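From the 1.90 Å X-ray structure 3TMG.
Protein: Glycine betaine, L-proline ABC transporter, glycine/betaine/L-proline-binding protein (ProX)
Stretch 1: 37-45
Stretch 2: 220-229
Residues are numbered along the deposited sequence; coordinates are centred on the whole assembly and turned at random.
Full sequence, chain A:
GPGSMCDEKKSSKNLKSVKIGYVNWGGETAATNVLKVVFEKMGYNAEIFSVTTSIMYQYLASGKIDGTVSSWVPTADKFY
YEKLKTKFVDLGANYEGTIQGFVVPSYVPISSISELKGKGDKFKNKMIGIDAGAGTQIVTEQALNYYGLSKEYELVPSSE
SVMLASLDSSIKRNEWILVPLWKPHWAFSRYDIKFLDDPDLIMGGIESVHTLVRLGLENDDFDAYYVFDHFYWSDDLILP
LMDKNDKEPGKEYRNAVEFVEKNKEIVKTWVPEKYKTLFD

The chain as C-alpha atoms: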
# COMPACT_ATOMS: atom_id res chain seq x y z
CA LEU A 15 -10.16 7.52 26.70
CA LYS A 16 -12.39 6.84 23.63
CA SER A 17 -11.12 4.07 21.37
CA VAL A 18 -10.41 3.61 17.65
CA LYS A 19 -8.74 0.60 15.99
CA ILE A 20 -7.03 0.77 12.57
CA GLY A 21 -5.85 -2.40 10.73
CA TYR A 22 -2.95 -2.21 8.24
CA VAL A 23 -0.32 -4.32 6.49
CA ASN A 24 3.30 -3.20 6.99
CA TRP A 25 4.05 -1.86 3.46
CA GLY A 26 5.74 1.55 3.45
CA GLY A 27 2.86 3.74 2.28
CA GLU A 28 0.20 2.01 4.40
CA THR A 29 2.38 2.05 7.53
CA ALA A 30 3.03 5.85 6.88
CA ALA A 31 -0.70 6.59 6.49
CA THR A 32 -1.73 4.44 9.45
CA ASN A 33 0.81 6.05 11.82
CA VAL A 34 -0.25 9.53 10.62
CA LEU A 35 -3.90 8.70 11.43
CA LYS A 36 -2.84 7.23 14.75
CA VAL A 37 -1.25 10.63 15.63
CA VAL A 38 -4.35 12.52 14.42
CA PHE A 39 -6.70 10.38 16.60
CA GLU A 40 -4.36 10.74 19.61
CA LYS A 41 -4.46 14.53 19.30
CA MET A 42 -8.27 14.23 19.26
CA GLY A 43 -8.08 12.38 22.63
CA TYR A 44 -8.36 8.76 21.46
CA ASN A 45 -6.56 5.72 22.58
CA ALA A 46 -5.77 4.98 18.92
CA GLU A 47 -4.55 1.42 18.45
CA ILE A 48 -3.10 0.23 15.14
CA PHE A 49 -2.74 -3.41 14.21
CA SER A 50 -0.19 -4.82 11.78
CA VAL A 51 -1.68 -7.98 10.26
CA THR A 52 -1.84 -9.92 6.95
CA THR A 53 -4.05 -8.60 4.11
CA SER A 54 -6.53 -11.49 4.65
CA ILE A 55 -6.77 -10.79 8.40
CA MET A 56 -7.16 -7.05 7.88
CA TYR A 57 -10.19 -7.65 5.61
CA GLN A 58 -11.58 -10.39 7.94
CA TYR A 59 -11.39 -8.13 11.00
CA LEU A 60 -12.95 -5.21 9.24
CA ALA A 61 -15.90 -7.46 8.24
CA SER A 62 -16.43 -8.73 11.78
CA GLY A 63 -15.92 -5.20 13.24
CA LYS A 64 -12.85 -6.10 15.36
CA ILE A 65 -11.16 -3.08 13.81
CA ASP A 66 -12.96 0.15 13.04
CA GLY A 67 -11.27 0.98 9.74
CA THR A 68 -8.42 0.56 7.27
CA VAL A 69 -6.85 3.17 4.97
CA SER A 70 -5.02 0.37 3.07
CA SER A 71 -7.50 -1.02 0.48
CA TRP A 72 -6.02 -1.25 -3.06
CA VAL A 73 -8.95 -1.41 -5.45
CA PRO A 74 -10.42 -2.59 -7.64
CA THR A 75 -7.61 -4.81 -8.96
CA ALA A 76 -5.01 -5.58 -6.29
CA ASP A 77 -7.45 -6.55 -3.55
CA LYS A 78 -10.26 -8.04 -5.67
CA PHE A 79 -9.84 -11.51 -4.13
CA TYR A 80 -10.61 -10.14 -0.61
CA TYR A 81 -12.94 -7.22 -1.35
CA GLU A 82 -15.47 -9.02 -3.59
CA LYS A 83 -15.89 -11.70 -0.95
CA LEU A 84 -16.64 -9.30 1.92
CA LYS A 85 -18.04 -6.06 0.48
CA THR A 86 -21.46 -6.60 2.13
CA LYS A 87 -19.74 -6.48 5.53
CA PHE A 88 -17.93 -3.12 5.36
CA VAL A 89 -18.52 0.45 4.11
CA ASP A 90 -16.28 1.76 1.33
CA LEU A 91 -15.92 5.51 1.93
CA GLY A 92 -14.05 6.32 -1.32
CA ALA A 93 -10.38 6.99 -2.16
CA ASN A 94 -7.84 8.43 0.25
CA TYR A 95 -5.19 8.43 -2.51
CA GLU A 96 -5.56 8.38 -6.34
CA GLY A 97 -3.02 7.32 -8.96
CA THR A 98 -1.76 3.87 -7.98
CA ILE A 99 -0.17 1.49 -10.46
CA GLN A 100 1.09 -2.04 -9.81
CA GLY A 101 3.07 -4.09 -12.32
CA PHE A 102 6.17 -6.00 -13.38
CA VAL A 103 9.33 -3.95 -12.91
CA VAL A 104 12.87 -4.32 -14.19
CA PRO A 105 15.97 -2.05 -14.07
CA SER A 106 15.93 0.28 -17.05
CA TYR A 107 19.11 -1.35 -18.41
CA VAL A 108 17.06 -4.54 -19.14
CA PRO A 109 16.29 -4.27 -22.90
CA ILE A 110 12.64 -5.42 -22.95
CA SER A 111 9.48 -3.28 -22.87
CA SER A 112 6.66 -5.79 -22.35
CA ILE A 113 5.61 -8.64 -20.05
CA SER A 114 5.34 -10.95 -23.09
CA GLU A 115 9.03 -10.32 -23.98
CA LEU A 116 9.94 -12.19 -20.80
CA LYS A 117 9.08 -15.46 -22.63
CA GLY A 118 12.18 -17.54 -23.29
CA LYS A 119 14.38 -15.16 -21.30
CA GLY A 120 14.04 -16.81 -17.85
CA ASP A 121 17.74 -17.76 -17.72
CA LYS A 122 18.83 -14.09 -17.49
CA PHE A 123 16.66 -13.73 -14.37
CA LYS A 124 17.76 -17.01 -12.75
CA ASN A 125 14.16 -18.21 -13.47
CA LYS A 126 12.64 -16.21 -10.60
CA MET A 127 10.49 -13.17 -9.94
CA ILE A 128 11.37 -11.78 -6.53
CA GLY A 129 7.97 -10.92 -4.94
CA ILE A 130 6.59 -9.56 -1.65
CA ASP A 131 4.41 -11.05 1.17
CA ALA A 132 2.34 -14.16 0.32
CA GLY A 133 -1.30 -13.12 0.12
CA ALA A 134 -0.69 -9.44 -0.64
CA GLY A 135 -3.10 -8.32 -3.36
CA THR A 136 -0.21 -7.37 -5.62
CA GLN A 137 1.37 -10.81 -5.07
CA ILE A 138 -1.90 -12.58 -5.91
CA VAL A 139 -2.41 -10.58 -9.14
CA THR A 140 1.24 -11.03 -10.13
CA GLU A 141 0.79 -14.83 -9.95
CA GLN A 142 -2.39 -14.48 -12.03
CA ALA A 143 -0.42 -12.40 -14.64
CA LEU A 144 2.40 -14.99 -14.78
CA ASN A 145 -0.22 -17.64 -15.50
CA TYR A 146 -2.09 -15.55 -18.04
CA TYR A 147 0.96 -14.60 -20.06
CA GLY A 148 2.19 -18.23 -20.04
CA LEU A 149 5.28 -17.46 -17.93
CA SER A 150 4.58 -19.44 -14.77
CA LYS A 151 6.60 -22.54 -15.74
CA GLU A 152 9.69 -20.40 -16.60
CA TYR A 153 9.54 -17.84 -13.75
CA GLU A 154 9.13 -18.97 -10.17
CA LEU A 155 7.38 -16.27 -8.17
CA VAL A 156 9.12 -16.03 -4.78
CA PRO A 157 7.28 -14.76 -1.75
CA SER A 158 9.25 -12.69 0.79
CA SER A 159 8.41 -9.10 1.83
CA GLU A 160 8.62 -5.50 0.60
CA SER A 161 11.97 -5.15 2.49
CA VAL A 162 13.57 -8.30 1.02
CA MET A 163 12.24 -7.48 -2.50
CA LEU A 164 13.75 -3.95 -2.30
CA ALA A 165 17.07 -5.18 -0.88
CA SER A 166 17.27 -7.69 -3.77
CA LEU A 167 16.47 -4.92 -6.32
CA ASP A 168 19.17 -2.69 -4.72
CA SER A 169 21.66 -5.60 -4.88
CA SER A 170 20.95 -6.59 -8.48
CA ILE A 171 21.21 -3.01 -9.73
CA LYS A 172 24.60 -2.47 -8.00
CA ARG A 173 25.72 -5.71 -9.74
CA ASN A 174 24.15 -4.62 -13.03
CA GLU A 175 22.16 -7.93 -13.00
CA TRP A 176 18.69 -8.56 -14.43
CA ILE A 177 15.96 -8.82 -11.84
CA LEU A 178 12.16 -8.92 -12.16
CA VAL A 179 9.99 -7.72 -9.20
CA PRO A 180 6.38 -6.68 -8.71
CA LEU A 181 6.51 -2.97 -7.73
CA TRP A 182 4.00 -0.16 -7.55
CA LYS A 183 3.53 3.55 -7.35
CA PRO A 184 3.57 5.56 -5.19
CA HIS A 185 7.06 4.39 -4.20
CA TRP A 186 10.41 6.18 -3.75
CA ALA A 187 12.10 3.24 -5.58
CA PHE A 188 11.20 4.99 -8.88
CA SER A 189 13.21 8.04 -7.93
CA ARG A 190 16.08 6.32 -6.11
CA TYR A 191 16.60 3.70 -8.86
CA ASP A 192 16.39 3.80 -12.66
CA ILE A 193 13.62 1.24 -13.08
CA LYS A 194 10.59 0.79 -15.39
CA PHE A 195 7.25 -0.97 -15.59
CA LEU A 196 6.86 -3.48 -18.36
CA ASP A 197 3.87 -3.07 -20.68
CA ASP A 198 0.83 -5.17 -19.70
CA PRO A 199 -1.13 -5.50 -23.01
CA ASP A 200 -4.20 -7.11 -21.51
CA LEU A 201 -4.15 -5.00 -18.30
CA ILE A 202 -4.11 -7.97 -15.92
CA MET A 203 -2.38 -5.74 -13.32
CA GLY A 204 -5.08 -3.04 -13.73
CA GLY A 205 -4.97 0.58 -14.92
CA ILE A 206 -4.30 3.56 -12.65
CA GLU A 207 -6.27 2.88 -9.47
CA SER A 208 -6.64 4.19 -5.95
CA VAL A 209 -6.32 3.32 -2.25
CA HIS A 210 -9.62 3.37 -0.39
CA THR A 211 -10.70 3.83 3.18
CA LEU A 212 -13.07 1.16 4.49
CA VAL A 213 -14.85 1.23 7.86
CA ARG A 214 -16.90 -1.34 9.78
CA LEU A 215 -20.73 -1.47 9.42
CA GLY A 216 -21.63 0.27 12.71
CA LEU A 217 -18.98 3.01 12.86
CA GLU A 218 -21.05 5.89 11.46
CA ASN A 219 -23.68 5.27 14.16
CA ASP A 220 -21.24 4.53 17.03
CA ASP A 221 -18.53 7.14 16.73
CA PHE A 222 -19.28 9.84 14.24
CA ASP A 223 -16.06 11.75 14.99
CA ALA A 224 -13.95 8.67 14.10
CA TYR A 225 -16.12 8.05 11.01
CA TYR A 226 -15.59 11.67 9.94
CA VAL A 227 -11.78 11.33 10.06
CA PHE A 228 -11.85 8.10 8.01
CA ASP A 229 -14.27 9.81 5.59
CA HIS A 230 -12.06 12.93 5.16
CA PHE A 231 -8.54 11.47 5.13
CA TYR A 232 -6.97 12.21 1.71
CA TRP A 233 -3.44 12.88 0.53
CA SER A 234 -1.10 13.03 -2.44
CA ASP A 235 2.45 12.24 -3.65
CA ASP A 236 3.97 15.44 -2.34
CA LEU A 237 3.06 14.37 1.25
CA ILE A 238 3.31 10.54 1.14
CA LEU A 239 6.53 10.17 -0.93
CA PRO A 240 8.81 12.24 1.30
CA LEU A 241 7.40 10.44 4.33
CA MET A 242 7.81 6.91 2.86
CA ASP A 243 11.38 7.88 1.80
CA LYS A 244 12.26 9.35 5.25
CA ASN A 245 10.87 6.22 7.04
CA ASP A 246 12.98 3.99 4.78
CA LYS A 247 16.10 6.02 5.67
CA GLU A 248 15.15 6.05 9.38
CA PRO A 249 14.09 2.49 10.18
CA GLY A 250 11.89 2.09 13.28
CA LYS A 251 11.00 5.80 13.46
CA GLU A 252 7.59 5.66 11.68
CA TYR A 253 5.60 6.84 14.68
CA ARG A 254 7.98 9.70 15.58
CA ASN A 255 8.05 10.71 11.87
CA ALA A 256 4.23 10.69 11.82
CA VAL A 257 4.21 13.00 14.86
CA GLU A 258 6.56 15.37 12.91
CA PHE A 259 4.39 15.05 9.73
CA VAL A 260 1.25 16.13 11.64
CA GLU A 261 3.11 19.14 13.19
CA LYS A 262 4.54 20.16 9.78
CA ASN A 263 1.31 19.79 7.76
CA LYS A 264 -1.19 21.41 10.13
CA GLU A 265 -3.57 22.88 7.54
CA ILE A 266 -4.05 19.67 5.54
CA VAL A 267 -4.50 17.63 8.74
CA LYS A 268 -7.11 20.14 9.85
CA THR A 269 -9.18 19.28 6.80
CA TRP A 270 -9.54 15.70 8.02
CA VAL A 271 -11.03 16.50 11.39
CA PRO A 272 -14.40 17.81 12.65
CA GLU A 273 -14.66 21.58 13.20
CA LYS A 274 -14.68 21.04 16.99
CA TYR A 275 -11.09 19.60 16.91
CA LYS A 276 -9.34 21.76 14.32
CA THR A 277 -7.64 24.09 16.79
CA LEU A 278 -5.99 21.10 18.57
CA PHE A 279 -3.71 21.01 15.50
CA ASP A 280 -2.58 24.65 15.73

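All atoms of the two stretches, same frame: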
# COMPACT_ATOMS: atom_id res chain seq x y z
N VAL A 37 -1.62 9.33 15.02
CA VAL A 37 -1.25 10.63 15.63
C VAL A 37 -2.44 11.61 15.64
O VAL A 37 -2.73 12.24 16.65
CB VAL A 37 -0.01 11.23 14.92
CG1 VAL A 37 0.26 12.64 15.42
CG2 VAL A 37 1.20 10.33 15.20
N VAL A 38 -3.15 11.70 14.52
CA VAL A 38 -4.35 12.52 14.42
C VAL A 38 -5.40 12.14 15.49
O VAL A 38 -5.87 13.03 16.26
CB VAL A 38 -4.94 12.43 13.00
CG1 VAL A 38 -6.27 13.14 12.95
CG2 VAL A 38 -3.94 13.01 12.00
N PHE A 39 -5.74 10.84 15.59
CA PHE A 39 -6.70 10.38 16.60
C PHE A 39 -6.21 10.62 18.04
O PHE A 39 -7.00 11.00 18.92
CB PHE A 39 -7.09 8.93 16.40
CG PHE A 39 -8.08 8.70 15.31
CD1 PHE A 39 -9.33 9.33 15.34
CD2 PHE A 39 -7.80 7.83 14.26
CE1 PHE A 39 -10.25 9.10 14.31
CE2 PHE A 39 -8.73 7.60 13.26
CZ PHE A 39 -9.96 8.24 13.28
N GLU A 40 -4.92 10.41 18.30
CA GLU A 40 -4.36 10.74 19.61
C GLU A 40 -4.56 12.20 19.97
O GLU A 40 -4.94 12.50 21.13
CB GLU A 40 -2.89 10.38 19.72
CG GLU A 40 -2.64 8.89 19.75
CD GLU A 40 -1.16 8.51 19.66
OE1 GLU A 40 -0.30 9.36 19.34
OE2 GLU A 40 -0.85 7.34 19.92
N LYS A 41 -4.30 13.10 19.02
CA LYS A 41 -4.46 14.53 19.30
C LYS A 41 -5.92 14.91 19.56
O LYS A 41 -6.18 15.87 20.30
CB LYS A 41 -3.84 15.39 18.23
CG LYS A 41 -2.34 15.47 18.40
CD LYS A 41 -1.68 15.96 17.13
CE LYS A 41 -1.79 17.48 17.03
NZ LYS A 41 -1.51 18.10 18.36
N MET A 42 -6.84 14.15 18.95
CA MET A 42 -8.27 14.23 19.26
C MET A 42 -8.69 13.54 20.57
O MET A 42 -9.88 13.59 20.93
CB MET A 42 -9.12 13.66 18.11
CG MET A 42 -8.99 14.42 16.80
SD MET A 42 -9.66 13.58 15.35
CE MET A 42 -11.36 13.23 15.85
N GLY A 43 -7.76 12.93 21.29
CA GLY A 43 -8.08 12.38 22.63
C GLY A 43 -8.45 10.90 22.61
O GLY A 43 -9.00 10.39 23.57
N TYR A 44 -8.12 10.20 21.52
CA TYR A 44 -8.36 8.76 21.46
C TYR A 44 -7.18 7.94 21.98
O TYR A 44 -6.00 8.33 21.83
CB TYR A 44 -8.60 8.33 19.99
CG TYR A 44 -9.97 8.64 19.49
CD1 TYR A 44 -10.32 9.94 19.19
CD2 TYR A 44 -10.93 7.63 19.33
CE1 TYR A 44 -11.60 10.25 18.74
CE2 TYR A 44 -12.22 7.93 18.89
CZ TYR A 44 -12.54 9.25 18.58
OH TYR A 44 -13.80 9.60 18.14
N ASN A 45 -7.50 6.80 22.56
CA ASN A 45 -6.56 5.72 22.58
C ASN A 45 -6.65 5.06 21.19
O ASN A 45 -7.54 4.24 20.91
CB ASN A 45 -6.90 4.74 23.70
CG ASN A 45 -6.02 3.51 23.67
OD1 ASN A 45 -4.96 3.51 23.06
ND2 ASN A 45 -6.47 2.46 24.30
N ASP A 220 -21.88 4.66 15.72
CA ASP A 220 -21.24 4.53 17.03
C ASP A 220 -20.33 5.66 17.41
O ASP A 220 -20.33 6.09 18.54
CB ASP A 220 -20.44 3.23 17.11
CG ASP A 220 -21.33 2.00 17.09
OD1 ASP A 220 -22.55 2.17 17.23
OD2 ASP A 220 -20.83 0.88 16.92
N ASP A 221 -19.53 6.13 16.46
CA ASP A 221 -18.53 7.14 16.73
C ASP A 221 -18.40 8.00 15.49
O ASP A 221 -17.58 7.75 14.61
CB ASP A 221 -17.20 6.49 17.12
CG ASP A 221 -16.15 7.50 17.54
OD1 ASP A 221 -16.35 8.73 17.36
OD2 ASP A 221 -15.10 7.05 18.04
N PHE A 222 -19.26 9.01 15.41
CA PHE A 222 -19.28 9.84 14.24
C PHE A 222 -18.00 10.63 14.03
O PHE A 222 -17.62 10.88 12.87
CB PHE A 222 -20.50 10.79 14.23
CG PHE A 222 -20.64 11.51 12.93
CD1 PHE A 222 -20.78 10.80 11.75
CD2 PHE A 222 -20.56 12.90 12.86
CE1 PHE A 222 -20.87 11.45 10.51
CE2 PHE A 222 -20.68 13.56 11.65
CZ PHE A 222 -20.83 12.84 10.47
N ASP A 223 -17.34 11.06 15.11
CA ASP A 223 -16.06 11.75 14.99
C ASP A 223 -14.99 10.88 14.32
O ASP A 223 -14.22 11.38 13.46
CB ASP A 223 -15.59 12.24 16.36
CG ASP A 223 -16.44 13.39 16.89
OD1 ASP A 223 -17.20 14.01 16.12
OD2 ASP A 223 -16.33 13.66 18.08
N ALA A 224 -14.93 9.59 14.70
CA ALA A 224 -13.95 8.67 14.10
C ALA A 224 -14.32 8.40 12.65
O ALA A 224 -13.45 8.41 11.79
CB ALA A 224 -13.81 7.34 14.86
N TYR A 225 -15.61 8.17 12.39
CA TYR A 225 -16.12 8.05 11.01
C TYR A 225 -15.71 9.23 10.14
O TYR A 225 -15.22 9.05 9.02
CB TYR A 225 -17.64 7.89 11.03
CG TYR A 225 -18.26 7.74 9.67
CD1 TYR A 225 -18.60 8.86 8.91
CD2 TYR A 225 -18.49 6.48 9.12
CE1 TYR A 225 -19.17 8.73 7.63
CE2 TYR A 225 -19.06 6.34 7.85
CZ TYR A 225 -19.41 7.46 7.11
OH TYR A 225 -19.96 7.35 5.84
N TYR A 226 -15.90 10.44 10.67
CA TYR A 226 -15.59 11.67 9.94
C TYR A 226 -14.12 11.70 9.52
O TYR A 226 -13.83 12.02 8.38
CB TYR A 226 -15.95 12.88 10.82
CG TYR A 226 -15.74 14.24 10.18
CD1 TYR A 226 -14.45 14.73 9.94
CD2 TYR A 226 -16.85 15.07 9.85
CE1 TYR A 226 -14.26 15.97 9.37
CE2 TYR A 226 -16.67 16.32 9.30
CZ TYR A 226 -15.38 16.77 9.08
OH TYR A 226 -15.21 18.01 8.50
N VAL A 227 -13.19 11.33 10.42
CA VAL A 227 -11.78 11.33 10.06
C VAL A 227 -11.50 10.31 8.94
O VAL A 227 -10.84 10.63 7.94
CB VAL A 227 -10.88 11.06 11.28
CG1 VAL A 227 -9.43 11.00 10.86
CG2 VAL A 227 -11.11 12.14 12.33
N PHE A 228 -12.00 9.08 9.09
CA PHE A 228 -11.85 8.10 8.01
C PHE A 228 -12.44 8.62 6.69
O PHE A 228 -11.86 8.40 5.59
CB PHE A 228 -12.51 6.75 8.39
CG PHE A 228 -11.71 5.92 9.39
CD1 PHE A 228 -10.42 5.45 9.08
CD2 PHE A 228 -12.25 5.57 10.62
CE1 PHE A 228 -9.70 4.67 9.99
CE2 PHE A 228 -11.53 4.79 11.54
CZ PHE A 228 -10.25 4.32 11.22
N ASP A 229 -13.56 9.32 6.78
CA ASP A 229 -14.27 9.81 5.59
C ASP A 229 -13.54 10.99 4.92
O ASP A 229 -13.67 11.19 3.70
CB ASP A 229 -15.70 10.20 6.01
CG ASP A 229 -16.66 10.35 4.83
OD1 ASP A 229 -16.52 9.69 3.77
OD2 ASP A 229 -17.57 11.16 4.97
O HOH W 1 -15.00 11.59 19.59

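The two stretches, at least 177 residues apart in sequence wherever they touch, meet through a compact apolar contact between two helices that is closed at one end by a tyrosine hydroxyl set against the capped start of the second helix. Helix 37-41 and helix 222-229 run roughly antiparallel, with 148° between their directions, and their axes come no closer than 11.5 Å. That spacing leaves room for large side chains between the backbones, and together the two sides bury 339 Å².

Phe39 gives the largest share of the first stretch. Its CA-to-CB bond points sideways, but with chi1 in the m well the end of the ring comes nearer to the second helix and lies against one turn of it. Phe39 CZ is 3.6 Å from Val227 CB, and Phe39 CE1 is 3.7 Å from Ala224 CA. Ala224 adds only its methyl here, and the ring lies close to the helix backbone. Farther along, Phe39 CE2 sits over one face of the Phe228 ring, 4.2 Å from Phe228 CZ; the two ring planes are inclined at 55° and their centroids are 5.6 Å apart.

Val227, which points toward the first stretch, is the most covered residue of the second. Besides Phe39 it meets Met42, whose SD lies 3.6 Å from Val227 CG2, and more loosely Val38, whose CG1 is 4.4 Å from Val227 CG1. Branched at CB, the valine offers two methyls, and the Phe39 ring lies near both. Met42 extends an unbranched chain along the contact, and its CE reaches to 4.2 Å from Asp223 O. Val38, Phe39, Met42, Ala224, Val227 and Phe228 are all buried in the assembly, as befits apolar side chains that find their partners in one another.

The polar end follows a turn in the first stretch. After Met42 the chain leaves the helix through a Schellman motif, in which Gly43 N bonds to Glu40 O at 2.9 Å and Tyr44 N to Phe39 O at 2.9 Å. Gly43 has a positive phi, and at its backbone angles a CB would be jammed against the preceding carbonyl oxygen. The turn is followed by Tyr44, which points toward the second stretch and carries its hydroxyl to the carboxylate of Asp221. Tyr44 OH is 2.8 Å from Asp221 OD1 and 2.9 Å from Asp221 OD2; both hydrogen bonds are weak, and the choice between these acceptors is not settled.

Asp221 is well suited to this place because its side chain also caps the helix: OD1 accepts from Ala224 N at 3.1 Å, satisfying a backbone NH in the first turn. One carboxylate thus ties the tyrosine to the helix start. A water extends the link, lying 2.7 Å from Tyr44 OH and donating to Asp223 OD2 at 2.9 Å. Below the hydroxyl the tyrosine remains apolar, with Tyr44 CZ 4.4 Å from Ala224 CB, so the residue bridges the hydrophobic packing and the polar cap.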